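Local atomic coordinates of phenylacetic acid degradation-related protein (PDB entry 2PIM), a protein that is a putative thioesterase of the hotdog superfamily, probably hydrolysing fatty acyl-CoA thioesters. Residues A[23-31]-A[41-49]; A[95-106]-A[117-128]. All coordinates share one frame; numbering follows the deposited sequence.

How the interactions relate
From the N terminus, helix 20-25 runs into strand 28-33, which turns back into strand 38-45; interaction 1 closes this first hairpin and also holds the helix end against residues 43-49. Helix 58-75 and strand 84-92 come next, before interaction 2 closes the antiparallel pairing of strands 99-107 and 114-123, with the loop before it and the start of strand 126-136 also in contact. The two closures run in series, neither nested nor crossed. They meet side by side in one sheet, because strand 38-45 pairs with strand 99-107: a probable backbone hydrogen bond joins Ser41 to Gly103, and Arg102 of interaction 2 forms a salt bridge with Asp42 of interaction 1.

Interaction 1 (A[23-31]-A[41-49]); sequences GTLGGVIRA and SDYVATDAF
Arg30 and Asp42 form a salt bridge across the two strands, NH1 of Arg30 lying 2.7 Å from OD2 of Asp42. OD2 offers its syn lone pair and lies in the guanidinium plane at its edge, while the carboxylate plane is turned 71° from it. Bends in the Arg30 chain (chi2 -57°, chi3 -60°) bring NH1 round to OD2. OD1 is held by Arg102, so each carboxylate oxygen has its own arginine. Val28 and Asp42 are an antiparallel hydrogen-bonded pair (Val28 N to Asp42 O 3.0 Å, Asp42 N to Val28 O 2.8 Å).

At the Schellman glycine Gly26, which has positive phi, Leu25 O takes a nearly straight bond from Val44 N (2.8 Å). Gly27, lacking a side chain, lets its CA come 3.7 Å from CD1 of Tyr43, and Leu25 CB touches the same CD1. A water bridges Thr24 O and Val44 O. Thr24 O lies at the edge of the Phe49 ring, 3.6 Å from CZ.

This is the beta hairpin of strands 28-33 and 38-45, with a classic beta bulge where Arg30 and Ala31 both face Glu40. Tyr43 OH is hydrogen-bonded to OD2 of Asp67, and helix 58-75 packs on Leu25, Tyr43 and Phe49. Thr24 OG1 is hydrogen-bonded to Ala48 O of the second subunit, Phe49 packs on Thr24 of that subunit, and strand 99-107 borders strand 38-45 on its other edge.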
ATOM      1  N   GLY A  23     -11.080   6.744   6.574  1.00 32.06           N
ATOM      2  CA  GLY A  23     -10.783   7.909   7.407  1.00 30.87           C
ATOM      3  C   GLY A  23      -9.296   8.258   7.384  1.00 31.22           C
ATOM      4  O   GLY A  23      -8.905   9.368   7.090  1.00 33.04           O
ATOM      5  N   THR A  24      -8.449   7.296   7.679  1.00 30.14           N
ATOM      6  CA  THR A  24      -7.026   7.545   7.727  1.00 28.44           C
ATOM      7  C   THR A  24      -6.506   8.115   6.395  1.00 27.90           C
ATOM      8  O   THR A  24      -5.708   9.039   6.384  1.00 29.50           O
ATOM      9  CB  THR A  24      -6.332   6.234   8.121  1.00 29.41           C
ATOM     10  OG1 THR A  24      -6.827   5.836   9.399  1.00 34.17           O
ATOM     11  CG2 THR A  24      -4.823   6.330   8.156  1.00 23.74           C
ATOM     12  N   LEU A  25      -6.992   7.581   5.273  1.00 27.98           N
ATOM     13  CA  LEU A  25      -6.582   8.053   3.934  1.00 28.81           C
ATOM     14  C   LEU A  25      -7.331   9.288   3.410  1.00 30.21           C
ATOM     15  O   LEU A  25      -7.022   9.764   2.315  1.00 31.25           O
ATOM     16  CB  LEU A  25      -6.695   6.902   2.932  1.00 31.29           C
ATOM     17  CG  LEU A  25      -5.902   5.650   3.363  1.00 31.65           C
ATOM     18  CD1 LEU A  25      -6.328   4.484   2.526  1.00 31.26           C
ATOM     19  CD2 LEU A  25      -4.400   5.914   3.284  1.00 31.42           C
ATOM     20  N   GLY A  26      -8.259   9.837   4.212  1.00 31.18           N
ATOM     21  CA  GLY A  26      -9.070  11.015   3.828  1.00 28.48           C
ATOM     22  C   GLY A  26      -9.993  10.682   2.669  1.00 30.29           C
ATOM     23  O   GLY A  26     -10.256  11.513   1.812  1.00 30.76           O
ATOM     24  N   GLY A  27     -10.476   9.440   2.641  1.00 30.62           N
ATOM     25  CA  GLY A  27     -11.239   8.924   1.530  1.00 30.33           C
ATOM     26  C   GLY A  27     -12.659   9.452   1.511  1.00 29.59           C
ATOM     27  O   GLY A  27     -13.361   9.382   2.520  1.00 30.45           O
ATOM     28  N   VAL A  28     -13.079   9.995   0.372  1.00 29.88           N
ATOM     29  CA  VAL A  28     -14.453  10.520   0.206  1.00 28.04           C
ATOM     30  C   VAL A  28     -14.900  10.191  -1.187  1.00 28.03           C
ATOM     31  O   VAL A  28     -14.347  10.717  -2.178  1.00 24.61           O
ATOM     32  CB  VAL A  28     -14.557  12.064   0.383  1.00 27.75           C
ATOM     33  CG1 VAL A  28     -15.981  12.509   0.290  1.00 23.89           C
ATOM     34  CG2 VAL A  28     -13.969  12.512   1.702  1.00 29.44           C
ATOM     35  N   ILE A  29     -15.931   9.352  -1.255  1.00 29.03           N
ATOM     36  CA  ILE A  29     -16.477   8.879  -2.516  1.00 27.65           C
ATOM     37  C   ILE A  29     -17.142  10.045  -3.213  1.00 28.92           C
ATOM     38  O   ILE A  29     -18.010  10.699  -2.652  1.00 27.34           O
ATOM     39  CB  ILE A  29     -17.554   7.806  -2.293  1.00 29.60           C
ATOM     40  CG1 ILE A  29     -17.008   6.596  -1.522  1.00 31.08           C
ATOM     41  CG2 ILE A  29     -18.177   7.397  -3.617  1.00 31.28           C
ATOM     42  CD1 ILE A  29     -16.086   5.800  -2.250  1.00 30.86           C
ATOM     43  N   ARG A  30     -16.753  10.305  -4.453  1.00 29.00           N
ATOM     44  CA  ARG A  30     -17.323  11.415  -5.187  1.00 27.23           C
ATOM     45  C   ARG A  30     -18.284  10.969  -6.302  1.00 26.43           C
ATOM     46  O   ARG A  30     -19.097  11.747  -6.697  1.00 25.86           O
ATOM     47  CB  ARG A  30     -16.198  12.288  -5.765  1.00 27.51           C
ATOM     48  CG  ARG A  30     -15.247  12.840  -4.732  1.00 30.34           C
ATOM     49  CD  ARG A  30     -15.979  13.659  -3.656  1.00 29.89           C
ATOM     50  NE  ARG A  30     -16.689  14.808  -4.216  1.00 20.46           N
ATOM     51  CZ  ARG A  30     -16.125  15.984  -4.491  1.00 21.69           C
ATOM     52  NH1 ARG A  30     -14.839  16.171  -4.257  1.00 23.97           N
ATOM     53  NH2 ARG A  30     -16.863  16.992  -4.953  1.00 21.66           N
ATOM     54  N   ALA A  31     -18.197   9.737  -6.797  1.00 26.70           N
ATOM     55  CA  ALA A  31     -18.998   9.306  -7.940  1.00 25.79           C
ATOM     56  C   ALA A  31     -19.060   7.807  -8.015  1.00 27.29           C
ATOM     57  O   ALA A  31     -18.087   7.122  -7.684  1.00 28.14           O
ATOM     58  CB  ALA A  31     -18.422   9.860  -9.238  1.00 25.63           C
ATOM     59  N   SER A  41     -13.097   8.417  -5.961  1.00 25.28           N
ATOM     60  CA  SER A  41     -12.938   8.834  -4.583  1.00 25.88           C
ATOM     61  C   SER A  41     -11.780   9.838  -4.447  1.00 25.40           C
ATOM     62  O   SER A  41     -10.758   9.746  -5.138  1.00 25.82           O
ATOM     63  CB  SER A  41     -12.703   7.606  -3.684  1.00 26.09           C
ATOM     64  OG  SER A  41     -12.579   7.953  -2.304  1.00 26.57           O
ATOM     65  N   ASP A  42     -11.952  10.795  -3.551  1.00 25.70           N
ATOM     66  CA  ASP A  42     -10.856  11.644  -3.124  1.00 28.76           C
ATOM     67  C   ASP A  42     -10.045  10.950  -2.034  1.00 27.43           C
ATOM     68  O   ASP A  42     -10.585  10.124  -1.319  1.00 29.31           O
ATOM     69  CB  ASP A  42     -11.398  12.939  -2.538  1.00 28.52           C
ATOM     70  CG  ASP A  42     -12.012  13.830  -3.572  1.00 33.78           C
ATOM     71  OD1 ASP A  42     -11.528  13.808  -4.717  1.00 31.81           O
ATOM     72  OD2 ASP A  42     -12.964  14.557  -3.227  1.00 26.15           O
ATOM     73  N   TYR A  43      -8.772  11.315  -1.923  1.00 25.36           N
ATOM     74  CA  TYR A  43      -7.896  10.878  -0.853  1.00 29.16           C
ATOM     75  C   TYR A  43      -7.043  12.093  -0.445  1.00 31.88           C
ATOM     76  O   TYR A  43      -6.890  13.049  -1.228  1.00 30.70           O
ATOM     77  CB  TYR A  43      -7.026   9.646  -1.287  1.00 30.08           C
ATOM     78  CG  TYR A  43      -7.890   8.429  -1.581  1.00 28.61           C
ATOM     79  CD1 TYR A  43      -8.411   7.659  -0.552  1.00 25.97           C
ATOM     80  CD2 TYR A  43      -8.246   8.107  -2.878  1.00 32.23           C
ATOM     81  CE1 TYR A  43      -9.230   6.585  -0.806  1.00 26.35           C
ATOM     82  CE2 TYR A  43      -9.088   7.047  -3.145  1.00 20.10           C
ATOM     83  CZ  TYR A  43      -9.597   6.302  -2.111  1.00 27.85           C
ATOM     84  OH  TYR A  43     -10.467   5.268  -2.391  1.00 30.49           O
ATOM     85  N   VAL A  44      -6.528  12.076   0.790  1.00 30.40           N
ATOM     86  CA  VAL A  44      -5.626  13.130   1.269  1.00 30.31           C
ATOM     87  C   VAL A  44      -4.343  12.432   1.735  1.00 33.03           C
ATOM     88  O   VAL A  44      -4.396  11.505   2.546  1.00 31.58           O
ATOM     89  CB  VAL A  44      -6.224  13.966   2.427  1.00 30.40           C
ATOM     90  CG1 VAL A  44      -5.197  14.947   2.983  1.00 29.67           C
ATOM     91  CG2 VAL A  44      -7.462  14.731   1.983  1.00 26.15           C
ATOM     92  N   ALA A  45      -3.205  12.852   1.172  1.00 31.62           N
ATOM     93  CA  ALA A  45      -1.910  12.422   1.660  1.00 30.54           C
ATOM     94  C   ALA A  45      -1.482  13.453   2.721  1.00 28.34           C
ATOM     95  O   ALA A  45      -1.452  14.647   2.446  1.00 28.04           O
ATOM     96  CB  ALA A  45      -0.908  12.336   0.507  1.00 29.22           C
ATOM     97  N   THR A  46      -1.189  12.994   3.935  1.00 28.25           N
ATOM     98  CA  THR A  46      -0.736  13.892   5.005  1.00 27.01           C
ATOM     99  C   THR A  46       0.787  13.949   5.069  1.00 26.19           C
ATOM    100  O   THR A  46       1.457  13.179   4.394  1.00 24.10           O
ATOM    101  CB  THR A  46      -1.319  13.472   6.342  1.00 26.94           C
ATOM    102  OG1 THR A  46      -0.827  12.175   6.702  1.00 28.84           O
ATOM    103  CG2 THR A  46      -2.860  13.455   6.248  1.00 29.34           C
ATOM    104  N   ASP A  47       1.347  14.870   5.858  1.00 24.90           N
ATOM    105  CA  ASP A  47       2.800  14.943   6.016  1.00 27.83           C
ATOM    106  C   ASP A  47       3.335  13.613   6.648  1.00 28.29           C
ATOM    107  O   ASP A  47       4.511  13.268   6.514  1.00 30.24           O
ATOM    108  CB  ASP A  47       3.212  16.163   6.854  1.00 27.62           C
ATOM    109  CG  ASP A  47       3.043  17.515   6.111  1.00 34.33           C
ATOM    110  OD1 ASP A  47       3.017  17.572   4.859  1.00 34.37           O
ATOM    111  OD2 ASP A  47       2.975  18.553   6.817  1.00 42.36           O
ATOM    112  N   ALA A  48       2.435  12.869   7.288  1.00 26.06           N
ATOM    113  CA  ALA A  48       2.747  11.615   7.917  1.00 26.06           C
ATOM    114  C   ALA A  48       2.994  10.478   6.931  1.00 26.91           C
ATOM    115  O   ALA A  48       3.406   9.401   7.323  1.00 26.34           O
ATOM    116  CB  ALA A  48       1.619  11.249   8.834  1.00 25.67           C
ATOM    117  N   PHE A  49       2.696  10.687   5.656  1.00 28.94           N
ATOM    118  CA  PHE A  49       2.811   9.635   4.675  1.00 28.09           C
ATOM    119  C   PHE A  49       4.016   9.854   3.772  1.00 27.33           C
ATOM    120  O   PHE A  49       4.159   9.161   2.766  1.00 27.62           O
ATOM    121  CB  PHE A  49       1.579   9.587   3.770  1.00 28.77           C
ATOM    122  CG  PHE A  49       0.285   9.310   4.463  1.00 24.73           C
ATOM    123  CD1 PHE A  49       0.216   8.857   5.764  1.00 27.47           C
ATOM    124  CD2 PHE A  49      -0.900   9.500   3.757  1.00 25.28           C
ATOM    125  CE1 PHE A  49      -1.023   8.618   6.363  1.00 25.91           C
ATOM    126  CE2 PHE A  49      -2.131   9.260   4.332  1.00 25.51           C
ATOM    127  CZ  PHE A  49      -2.198   8.821   5.629  1.00 29.90           C
TER
HETATM  128  O   HOH W   1      -5.487  11.531   4.999  1.00 19.99           O

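Interaction 2 (A[95-106]-A[117-128]); sequences PAQAGLLRGRAR and VVGELSQDGKLV
The side-chain amide of Gln123 is gripped by three backbone groups, N and O of Gln97 just before strand 99-106 and O of Leu100 within it. Gln97 N donates to OE1 of Gln123 at 2.8 Å, almost straight and on a lone pair in the carbonyl plane. NE2 of Gln123 gives its hydrogens to Gln97 O (2.8 Å) and Leu100 O (3.0 Å); both acceptors lie in the amide plane, which fixes the rotation of the group. Gln123 gets there with CG anti to its backbone N (chi1 -171°) and an extended chain, reaching across from the start of a type I' turn.

Beyond it, Arg102 with Ser122, Arg104 with Glu120, and Arg106 with Val118 form antiparallel hydrogen-bonded pairs. On the face of Leu101, CD2 packs 3.9 Å from both Leu121 CG and Val128 CG2. On the other face, Arg102 CG lies over the Arg104 guanidinium, and Glu40 forms salt bridges with both arginines.

Leu121, Ala105 and Val117 face helix 58-75, as expected of a hotdog fold, in which a curved antiparallel sheet wraps a long central helix.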
ATOM      1  N   PRO A  95       5.907  11.265  -8.903  1.00 34.17           N
ATOM      2  CA  PRO A  95       5.864  11.586  -7.479  1.00 34.74           C
ATOM      3  C   PRO A  95       4.634  12.414  -7.091  1.00 33.84           C
ATOM      4  O   PRO A  95       4.156  13.245  -7.867  1.00 33.83           O
ATOM      5  CB  PRO A  95       7.175  12.366  -7.258  1.00 35.90           C
ATOM      6  CG  PRO A  95       7.472  12.957  -8.561  1.00 37.37           C
ATOM      7  CD  PRO A  95       6.991  12.000  -9.598  1.00 31.33           C
ATOM      8  N   ALA A  96       4.089  12.112  -5.915  1.00 33.50           N
ATOM      9  CA  ALA A  96       2.968  12.840  -5.353  1.00 33.18           C
ATOM     10  C   ALA A  96       3.470  13.674  -4.179  1.00 32.67           C
ATOM     11  O   ALA A  96       4.496  13.364  -3.561  1.00 32.93           O
ATOM     12  CB  ALA A  96       1.887  11.888  -4.896  1.00 33.51           C
ATOM     13  N   GLN A  97       2.736  14.731  -3.875  0.50 32.92           N
ATOM     14  CA  GLN A  97       3.048  15.593  -2.759  0.50 32.52           C
ATOM     15  C   GLN A  97       1.894  15.478  -1.776  0.50 31.06           C
ATOM     16  O   GLN A  97       0.820  14.967  -2.119  0.50 31.05           O
ATOM     17  CB  GLN A  97       3.213  17.036  -3.245  0.50 33.71           C
ATOM     18  CG  GLN A  97       3.857  17.199  -4.637  0.50 38.02           C
ATOM     19  CD  GLN A  97       5.272  16.632  -4.729  0.50 43.31           C
ATOM     20  OE1 GLN A  97       5.971  16.509  -3.724  0.50 47.15           O
ATOM     21  NE2 GLN A  97       5.700  16.290  -5.947  0.50 41.56           N
ATOM     22  N   ALA A  98       2.110  15.950  -0.556  1.00 29.94           N
ATOM     23  CA  ALA A  98       1.023  16.063   0.417  1.00 29.86           C
ATOM     24  C   ALA A  98      -0.105  16.901  -0.172  1.00 28.76           C
ATOM     25  O   ALA A  98       0.138  17.910  -0.856  1.00 30.37           O
ATOM     26  CB  ALA A  98       1.504  16.699   1.704  1.00 28.88           C
ATOM     27  N   GLY A  99      -1.337  16.504   0.126  1.00 27.56           N
ATOM     28  CA  GLY A  99      -2.509  17.201  -0.382  1.00 26.71           C
ATOM     29  C   GLY A  99      -3.513  16.213  -0.944  1.00 26.71           C
ATOM     30  O   GLY A  99      -3.396  15.007  -0.732  1.00 29.25           O
ATOM     31  N   LEU A 100      -4.513  16.739  -1.636  1.00 26.83           N
ATOM     32  CA  LEU A 100      -5.566  15.942  -2.252  1.00 27.43           C
ATOM     33  C   LEU A 100      -5.065  15.107  -3.443  1.00 26.33           C
ATOM     34  O   LEU A 100      -4.192  15.532  -4.189  1.00 28.22           O
ATOM     35  CB  LEU A 100      -6.682  16.846  -2.751  1.00 28.21           C
ATOM     36  CG  LEU A 100      -7.881  17.169  -1.877  1.00 32.31           C
ATOM     37  CD1 LEU A 100      -8.637  18.316  -2.537  1.00 30.69           C
ATOM     38  CD2 LEU A 100      -8.762  15.946  -1.727  1.00 32.18           C
ATOM     39  N   LEU A 101      -5.658  13.927  -3.601  1.00 25.74           N
ATOM     40  CA  LEU A 101      -5.530  13.094  -4.799  1.00 27.08           C
ATOM     41  C   LEU A 101      -6.905  12.599  -5.149  1.00 27.28           C
ATOM     42  O   LEU A 101      -7.795  12.571  -4.314  1.00 29.71           O
ATOM     43  CB  LEU A 101      -4.608  11.869  -4.595  1.00 26.91           C
ATOM     44  CG  LEU A 101      -3.138  12.152  -4.200  1.00 26.52           C
ATOM     45  CD1 LEU A 101      -2.911  12.157  -2.700  1.00 29.21           C
ATOM     46  CD2 LEU A 101      -2.226  11.160  -4.841  1.00 29.44           C
ATOM     47  N   ARG A 102      -7.046  12.200  -6.397  1.00 28.32           N
ATOM     48  CA  ARG A 102      -8.278  11.694  -6.956  1.00 27.81           C
ATOM     49  C   ARG A 102      -8.028  10.264  -7.426  1.00 27.74           C
ATOM     50  O   ARG A 102      -7.202  10.045  -8.328  1.00 27.59           O
ATOM     51  CB  ARG A 102      -8.631  12.546  -8.170  1.00 27.05           C
ATOM     52  CG  ARG A 102      -9.775  12.047  -9.032  1.00 33.08           C
ATOM     53  CD  ARG A 102     -10.973  11.738  -8.209  1.00 38.10           C
ATOM     54  NE  ARG A 102     -11.414  12.923  -7.460  1.00 45.38           N
ATOM     55  CZ  ARG A 102     -12.458  13.695  -7.772  1.00 40.32           C
ATOM     56  NH1 ARG A 102     -13.260  13.429  -8.788  1.00 37.07           N
ATOM     57  NH2 ARG A 102     -12.719  14.732  -7.041  1.00 30.65           N
ATOM     58  N   GLY A 103      -8.764   9.322  -6.841  1.00 26.34           N
ATOM     59  CA  GLY A 103      -8.713   7.933  -7.233  1.00 27.81           C
ATOM     60  C   GLY A 103      -9.875   7.578  -8.119  1.00 26.24           C
ATOM     61  O   GLY A 103     -11.024   7.912  -7.808  1.00 25.20           O
ATOM     62  N   ARG A 104      -9.588   6.886  -9.213  1.00 28.10           N
ATOM     63  CA  ARG A 104     -10.653   6.414 -10.149  1.00 31.37           C
ATOM     64  C   ARG A 104     -10.529   4.894 -10.358  1.00 30.62           C
ATOM     65  O   ARG A 104      -9.441   4.393 -10.586  1.00 30.08           O
ATOM     66  CB  ARG A 104     -10.579   7.171 -11.486  1.00 30.44           C
ATOM     67  CG  ARG A 104     -10.880   8.658 -11.330  1.00 36.71           C
ATOM     68  CD  ARG A 104     -11.039   9.468 -12.653  1.00 36.76           C
ATOM     69  NE  ARG A 104     -11.135  10.932 -12.386  1.00 54.96           N
ATOM     70  CZ  ARG A 104     -10.104  11.802 -12.257  1.00 49.88           C
ATOM     71  NH1 ARG A 104      -8.843  11.447 -12.413  1.00 50.64           N
ATOM     72  NH2 ARG A 104     -10.343  13.074 -12.002  1.00 49.35           N
ATOM     73  N   ALA A 105     -11.636   4.163 -10.195  1.00 29.81           N
ATOM     74  CA  ALA A 105     -11.658   2.735 -10.428  1.00 27.97           C
ATOM     75  C   ALA A 105     -12.589   2.401 -11.595  1.00 27.77           C
ATOM     76  O   ALA A 105     -13.560   3.120 -11.834  1.00 27.92           O
ATOM     77  CB  ALA A 105     -12.075   2.002  -9.172  1.00 29.22           C
ATOM     78  N   ARG A 106     -12.228   1.350 -12.342  0.50 26.99           N
ATOM     79  CA  ARG A 106     -13.063   0.741 -13.386  0.50 27.18           C
ATOM     80  C   ARG A 106     -12.957  -0.784 -13.292  0.50 26.08           C
ATOM     81  O   ARG A 106     -11.849  -1.326 -13.190  0.50 23.07           O
ATOM     82  CB  ARG A 106     -12.613   1.159 -14.808  0.50 28.10           C
ATOM     83  CG  ARG A 106     -13.427   0.484 -15.936  0.50 27.57           C
ATOM     84  CD  ARG A 106     -12.946   0.744 -17.382  0.50 28.95           C
ATOM     85  NE  ARG A 106     -11.894  -0.172 -17.861  0.50 30.60           N
ATOM     86  CZ  ARG A 106     -10.593   0.115 -17.879  0.50 29.11           C
ATOM     87  NH1 ARG A 106     -10.134   1.280 -17.450  0.50 42.10           N
ATOM     88  NH2 ARG A 106      -9.736  -0.765 -18.328  0.50 29.60           N
ATOM     89  N   VAL A 117     -10.166  -5.316 -11.494  1.00 25.24           N
ATOM     90  CA  VAL A 117     -10.429  -3.889 -11.340  1.00 26.01           C
ATOM     91  C   VAL A 117      -9.163  -3.154 -11.705  1.00 29.14           C
ATOM     92  O   VAL A 117      -8.094  -3.649 -11.424  1.00 26.73           O
ATOM     93  CB  VAL A 117     -10.758  -3.532  -9.877  1.00 27.43           C
ATOM     94  CG1 VAL A 117     -11.533  -2.192  -9.825  1.00 32.37           C
ATOM     95  CG2 VAL A 117     -11.555  -4.622  -9.198  1.00 30.76           C
ATOM     96  N   VAL A 118      -9.268  -1.993 -12.345  1.00 28.60           N
ATOM     97  CA  VAL A 118      -8.111  -1.128 -12.521  1.00 32.08           C
ATOM     98  C   VAL A 118      -8.382   0.173 -11.752  1.00 29.91           C
ATOM     99  O   VAL A 118      -9.520   0.625 -11.661  1.00 30.62           O
ATOM    100  CB  VAL A 118      -7.776  -0.816 -14.001  1.00 34.30           C
ATOM    101  CG1 VAL A 118      -7.679  -2.120 -14.819  1.00 39.73           C
ATOM    102  CG2 VAL A 118      -8.805   0.046 -14.596  1.00 38.65           C
ATOM    103  N   GLY A 119      -7.329   0.718 -11.169  1.00 26.96           N
ATOM    104  CA  GLY A 119      -7.389   1.948 -10.436  1.00 28.59           C
ATOM    105  C   GLY A 119      -6.320   2.889 -10.970  1.00 27.58           C
ATOM    106  O   GLY A 119      -5.292   2.432 -11.425  1.00 25.19           O
ATOM    107  N   GLU A 120      -6.612   4.196 -10.948  1.00 27.22           N
ATOM    108  CA  GLU A 120      -5.661   5.254 -11.313  1.00 32.27           C
ATOM    109  C   GLU A 120      -5.732   6.314 -10.226  1.00 34.71           C
ATOM    110  O   GLU A 120      -6.788   6.562  -9.663  1.00 35.43           O
ATOM    111  CB  GLU A 120      -6.040   5.833 -12.652  1.00 32.79           C
ATOM    112  CG  GLU A 120      -5.955   4.773 -13.755  1.00 40.64           C
ATOM    113  CD  GLU A 120      -6.530   5.199 -15.111  1.00 43.73           C
ATOM    114  OE1 GLU A 120      -7.173   6.290 -15.170  1.00 47.90           O
ATOM    115  OE2 GLU A 120      -6.319   4.424 -16.102  1.00 51.17           O
ATOM    116  N   LEU A 121      -4.589   6.879  -9.880  1.00 34.07           N
ATOM    117  CA  LEU A 121      -4.524   7.911  -8.864  1.00 31.70           C
ATOM    118  C   LEU A 121      -3.856   9.116  -9.516  1.00 32.85           C
ATOM    119  O   LEU A 121      -2.745   8.996 -10.082  1.00 26.82           O
ATOM    120  CB  LEU A 121      -3.715   7.401  -7.675  1.00 30.21           C
ATOM    121  CG  LEU A 121      -3.913   7.920  -6.278  1.00 32.99           C
ATOM    122  CD1 LEU A 121      -5.356   7.786  -5.730  1.00 33.04           C
ATOM    123  CD2 LEU A 121      -2.930   7.167  -5.396  1.00 32.62           C
ATOM    124  N   SER A 122      -4.555  10.253  -9.439  1.00 32.16           N
ATOM    125  CA  SER A 122      -4.077  11.525  -9.940  1.00 33.57           C
ATOM    126  C   SER A 122      -3.941  12.572  -8.856  1.00 32.15           C
ATOM    127  O   SER A 122      -4.670  12.568  -7.854  1.00 31.76           O
ATOM    128  CB  SER A 122      -5.044  12.108 -10.989  1.00 32.76           C
ATOM    129  OG  SER A 122      -5.083  11.248 -12.095  1.00 47.25           O
ATOM    130  N   GLN A 123      -3.014  13.490  -9.127  1.00 28.82           N
ATOM    131  CA  GLN A 123      -2.808  14.689  -8.360  1.00 28.79           C
ATOM    132  C   GLN A 123      -2.375  15.783  -9.339  1.00 28.39           C
ATOM    133  O   GLN A 123      -1.497  15.558 -10.181  1.00 28.37           O
ATOM    134  CB  GLN A 123      -1.721  14.474  -7.327  1.00 28.69           C
ATOM    135  CG  GLN A 123      -1.623  15.626  -6.373  1.00 30.49           C
ATOM    136  CD  GLN A 123      -0.657  15.364  -5.257  1.00 32.10           C
ATOM    137  OE1 GLN A 123       0.550  15.229  -5.488  1.00 35.14           O
ATOM    138  NE2 GLN A 123      -1.169  15.301  -4.031  1.00 31.68           N
ATOM    139  N   ASP A 124      -2.996  16.953  -9.206  1.00 28.43           N
ATOM    140  CA  ASP A 124      -2.773  18.128 -10.051  1.00 30.19           C
ATOM    141  C   ASP A 124      -2.862  17.819 -11.541  1.00 31.22           C
ATOM    142  O   ASP A 124      -2.096  18.355 -12.362  1.00 32.18           O
ATOM    143  CB  ASP A 124      -1.448  18.830  -9.701  1.00 31.81           C
ATOM    144  CG  ASP A 124      -1.377  19.289  -8.229  1.00 40.01           C
ATOM    145  OD1 ASP A 124      -2.437  19.490  -7.575  1.00 41.57           O
ATOM    146  OD2 ASP A 124      -0.238  19.443  -7.722  1.00 51.58           O
ATOM    147  N   GLY A 125      -3.802  16.949 -11.892  1.00 30.45           N
ATOM    148  CA  GLY A 125      -4.064  16.655 -13.285  1.00 30.75           C
ATOM    149  C   GLY A 125      -3.113  15.688 -13.939  1.00 31.89           C
ATOM    150  O   GLY A 125      -3.187  15.530 -15.151  1.00 33.42           O
ATOM    151  N   LYS A 126      -2.234  15.041 -13.160  1.00 33.12           N
ATOM    152  CA  LYS A 126      -1.336  13.986 -13.678  1.00 34.80           C
ATOM    153  C   LYS A 126      -1.500  12.697 -12.916  1.00 31.15           C
ATOM    154  O   LYS A 126      -1.729  12.719 -11.724  1.00 29.93           O
ATOM    155  CB  LYS A 126       0.133  14.401 -13.591  1.00 34.64           C
ATOM    156  CG  LYS A 126       0.443  15.707 -14.307  1.00 39.80           C
ATOM    157  CD  LYS A 126       1.940  15.963 -14.356  1.00 43.36           C
ATOM    158  CE  LYS A 126       2.226  17.459 -14.393  1.00 55.30           C
ATOM    159  NZ  LYS A 126       3.479  17.780 -15.135  1.00 56.48           N
ATOM    160  N   LEU A 127      -1.375  11.581 -13.626  1.00 32.12           N
ATOM    161  CA  LEU A 127      -1.388  10.246 -13.017  1.00 34.50           C
ATOM    162  C   LEU A 127      -0.158  10.075 -12.200  1.00 32.85           C
ATOM    163  O   LEU A 127       0.925  10.202 -12.733  1.00 30.47           O
ATOM    164  CB  LEU A 127      -1.307   9.145 -14.048  1.00 34.48           C
ATOM    165  CG  LEU A 127      -2.570   8.506 -14.572  1.00 41.50           C
ATOM    166  CD1 LEU A 127      -2.169   7.456 -15.610  1.00 42.00           C
ATOM    167  CD2 LEU A 127      -3.354   7.891 -13.459  1.00 51.06           C
ATOM    168  N   VAL A 128      -0.310   9.745 -10.925  1.00 30.85           N
ATOM    169  CA  VAL A 128       0.865   9.436 -10.116  1.00 28.59           C
ATOM    170  C   VAL A 128       1.125   7.921  -9.986  1.00 28.81           C
ATOM    171  O   VAL A 128       2.291   7.484  -9.891  1.00 27.31           O
ATOM    172  CB  VAL A 128       0.821  10.162  -8.768  1.00 29.56           C
ATOM    173  CG1 VAL A 128       0.841  11.681  -9.005  1.00 29.05           C
ATOM    174  CG2 VAL A 128      -0.382   9.797  -7.949  1.00 34.00           C
TER
HETATM  175  O   HOH W   2      -4.791  17.414  -6.675  1.00 26.78           O
HETATM  176  O   HOH W   3      -7.531   9.211 -11.467  1.00 34.24           O